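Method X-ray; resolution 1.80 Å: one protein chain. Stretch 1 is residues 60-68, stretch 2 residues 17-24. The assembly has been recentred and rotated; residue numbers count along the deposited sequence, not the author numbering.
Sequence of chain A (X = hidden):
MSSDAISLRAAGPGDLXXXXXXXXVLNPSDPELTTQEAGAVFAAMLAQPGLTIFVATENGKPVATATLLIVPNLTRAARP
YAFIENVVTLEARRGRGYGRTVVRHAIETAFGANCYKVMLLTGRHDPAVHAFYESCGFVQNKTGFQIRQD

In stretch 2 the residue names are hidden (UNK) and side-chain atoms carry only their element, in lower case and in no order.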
# COMPACT_ATOMS: atom_id res chain seq x y z
N GLY A 60 5.83 28.97 -1.31
CA GLY A 60 5.88 28.18 -2.56
C GLY A 60 6.81 26.98 -2.58
O GLY A 60 6.72 26.17 -3.49
N LYS A 61 7.70 26.86 -1.59
CA LYS A 61 8.62 25.72 -1.52
C LYS A 61 7.98 24.53 -0.81
O LYS A 61 7.46 24.69 0.31
CB LYS A 61 9.91 26.09 -0.78
CG LYS A 61 10.97 24.99 -0.86
CD LYS A 61 12.13 25.23 0.08
CE LYS A 61 13.25 24.25 -0.23
NZ LYS A 61 13.94 23.81 1.02
N PRO A 62 7.99 23.34 -1.44
CA PRO A 62 7.57 22.15 -0.70
C PRO A 62 8.44 21.93 0.54
O PRO A 62 9.67 21.89 0.46
CB PRO A 62 7.77 21.01 -1.73
CG PRO A 62 7.66 21.69 -3.06
CD PRO A 62 8.33 23.03 -2.85
N VAL A 63 7.78 21.81 1.69
CA VAL A 63 8.48 21.60 2.97
C VAL A 63 8.06 20.32 3.68
O VAL A 63 8.67 19.93 4.67
CB VAL A 63 8.30 22.81 3.93
CG1 VAL A 63 9.07 24.02 3.41
CG2 VAL A 63 6.82 23.17 4.09
N ALA A 64 6.99 19.69 3.19
CA ALA A 64 6.61 18.34 3.65
C ALA A 64 5.85 17.65 2.55
O ALA A 64 5.28 18.31 1.67
CB ALA A 64 5.75 18.38 4.92
N THR A 65 5.81 16.33 2.61
CA THR A 65 5.07 15.56 1.62
C THR A 65 4.60 14.24 2.22
O THR A 65 5.17 13.75 3.19
CB THR A 65 5.91 15.31 0.33
OG1 THR A 65 5.11 14.66 -0.67
CG2 THR A 65 7.11 14.45 0.63
N ALA A 66 3.51 13.72 1.65
CA ALA A 66 3.03 12.36 1.92
C ALA A 66 2.32 11.90 0.66
O ALA A 66 1.64 12.71 0.00
CB ALA A 66 2.07 12.37 3.09
N THR A 67 2.43 10.61 0.36
CA THR A 67 1.76 10.06 -0.81
C THR A 67 0.61 9.16 -0.36
O THR A 67 0.80 8.29 0.49
CB THR A 67 2.75 9.25 -1.67
OG1 THR A 67 3.83 10.10 -2.09
CG2 THR A 67 2.04 8.60 -2.89
N LEU A 68 -0.56 9.40 -0.94
CA LEU A 68 -1.74 8.62 -0.63
C LEU A 68 -1.99 7.63 -1.76
O LEU A 68 -1.96 8.00 -2.93
CB LEU A 68 -2.96 9.53 -0.50
CG LEU A 68 -4.31 8.87 -0.25
CD1 LEU A 68 -4.33 8.10 1.09
CD2 LEU A 68 -5.38 9.97 -0.28
N UNK A 17 11.39 19.01 -9.00
CA UNK A 17 12.63 19.36 -8.30
C UNK A 17 12.49 19.42 -6.77
O UNK A 17 13.32 18.87 -6.05
c UNK A 17 12.97 20.75 -8.88
c UNK A 17 12.37 20.74 -10.23
c UNK A 17 11.07 19.98 -10.06
N UNK A 18 11.42 20.08 -6.30
CA UNK A 18 11.16 20.22 -4.87
C UNK A 18 10.91 18.90 -4.15
O UNK A 18 11.40 18.68 -3.05
N UNK A 19 10.16 18.01 -4.81
CA UNK A 19 9.91 16.66 -4.29
C UNK A 19 11.19 15.85 -4.20
O UNK A 19 11.43 15.16 -3.22
c UNK A 19 8.92 15.93 -5.19
c UNK A 19 7.46 16.26 -4.97
c UNK A 19 7.02 15.77 -3.59
c UNK A 19 6.63 15.62 -6.09
N UNK A 20 12.03 15.95 -5.23
CA UNK A 20 13.30 15.22 -5.18
C UNK A 20 14.17 15.68 -4.01
O UNK A 20 14.81 14.87 -3.34
c UNK A 20 14.12 14.95 -9.02
c UNK A 20 13.39 14.60 -7.72
c UNK A 20 14.04 15.32 -6.53
c UNK A 20 13.45 13.07 -7.50
N UNK A 21 14.18 16.98 -3.73
CA UNK A 21 14.91 17.49 -2.56
C UNK A 21 14.41 16.90 -1.25
O UNK A 21 15.20 16.52 -0.38
o UNK A 21 15.42 21.73 -2.64
c UNK A 21 15.55 19.62 -3.77
o UNK A 21 16.23 21.70 -4.69
c UNK A 21 14.89 19.02 -2.54
c UNK A 21 15.74 21.13 -3.69
N UNK A 22 13.09 16.79 -1.12
CA UNK A 22 12.49 16.16 0.06
C UNK A 22 12.88 14.69 0.17
O UNK A 22 13.23 14.23 1.24
c UNK A 22 10.97 16.32 0.05
c UNK A 22 8.93 17.79 0.09
c UNK A 22 10.79 18.18 1.75
c UNK A 22 10.44 17.74 0.31
N UNK A 23 12.85 13.97 -0.94
CA UNK A 23 13.17 12.55 -0.90
C UNK A 23 14.66 12.30 -0.65
O UNK A 23 15.04 11.27 -0.12
c UNK A 23 10.31 11.72 -1.29
c UNK A 23 10.65 11.93 -3.65
c UNK A 23 8.43 11.78 -2.77
c UNK A 23 9.29 11.89 -3.86
c UNK A 23 11.19 11.85 -2.38
c UNK A 23 12.70 11.86 -2.18
o UNK A 23 7.08 11.74 -2.99
c UNK A 23 8.94 11.70 -1.48
N UNK A 24 15.49 13.28 -0.99
CA UNK A 24 16.91 13.24 -0.61
C UNK A 24 17.10 13.43 0.90
O UNK A 24 17.99 12.81 1.50
c UNK A 24 17.71 14.24 -1.45
c UNK A 24 18.03 14.78 -3.96
c UNK A 24 17.86 13.72 -2.89
o UNK A 24 18.47 15.90 -3.68
n UNK A 24 17.69 14.42 -5.22
O HOH W 1 11.62 21.13 -1.43
O HOH W 2 5.46 11.82 -0.74

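Position 17 carries three side-chain carbons that close a ring onto its own backbone nitrogen, and none of them reaches the strand; this is Pro17. It lies in the helix, and its carbonyl O accepts a hydrogen bond from the backbone N of position 21 at 3.1 Å.

Position 18 has no side-chain atoms, and its CA lies 4.2 Å from CG of Pro62; it is therefore Gly18. The absence matters here: an ideal CB would point toward the strand and come within 2.9 Å of that same CG, a clash. The bare backbone lets helix and strand approach to 5.8 Å between the CA atoms of Gly18 and Pro62.

At position 19 there are four carbons, forked at the second. The CA-to-CB bond points sideways, but the end of the chain comes nearer, and one terminal carbon touches the side chain of Thr65. The residue is Leu19, with CD2 3.7 Å from Thr65 OG1.

Position 20 shows the same four carbons with the same fork, yet nothing of stretch 1 lies within contact distance. It is Leu20, buried against other parts of the structure.

Position 21 has three carbons, the third bearing two oxygens, and one of those oxygens lies near the end of Lys61. It is Glu21. Its OE1 is 4.1 Å from CE of Lys61 and 4.5 Å from NZ of Lys61, so the opposite charges are near each other but beyond a salt bridge.

Position 22 again has four carbons forked at the second; its CA-to-CB bond points toward the strand, and the branch ends pack along several of its residues. This is Leu22. CD1 lies 3.9 Å from Pro62 CB and 3.8 Å from Thr65 CG2, while CD2 approaches Val63 C at 4.0 Å.

Position 23 has one carbon leading to a six-carbon ring that bears a single oxygen; the ring meets Thr65 obliquely and the oxygen comes near Thr67. This is Tyr23, with CE1 3.9 Å from Thr65 CG2 and OH 3.7 Å from Thr67 OG1.

Position 24 has three carbons, the third carrying one oxygen and one nitrogen, and does not touch the strand; it is Gln24.

The contact has no direct hydrogen bond across it. Leu22 covers Pro62 through Thr65, and two waters bridge the stretches, one between backbone carbonyls and one between hydroxyls. The first donates to Gly18 O (2.9 Å) and Pro62 O (2.8 Å). The other donates to Thr65 OG1 (2.9 Å) and hydrogen-bonds to Thr67 OG1 (2.7 Å) and Tyr23 OH (2.8 Å), linking the two stretches through their hydroxyls.

Stretch 2 (17-24) PGLLELYQ
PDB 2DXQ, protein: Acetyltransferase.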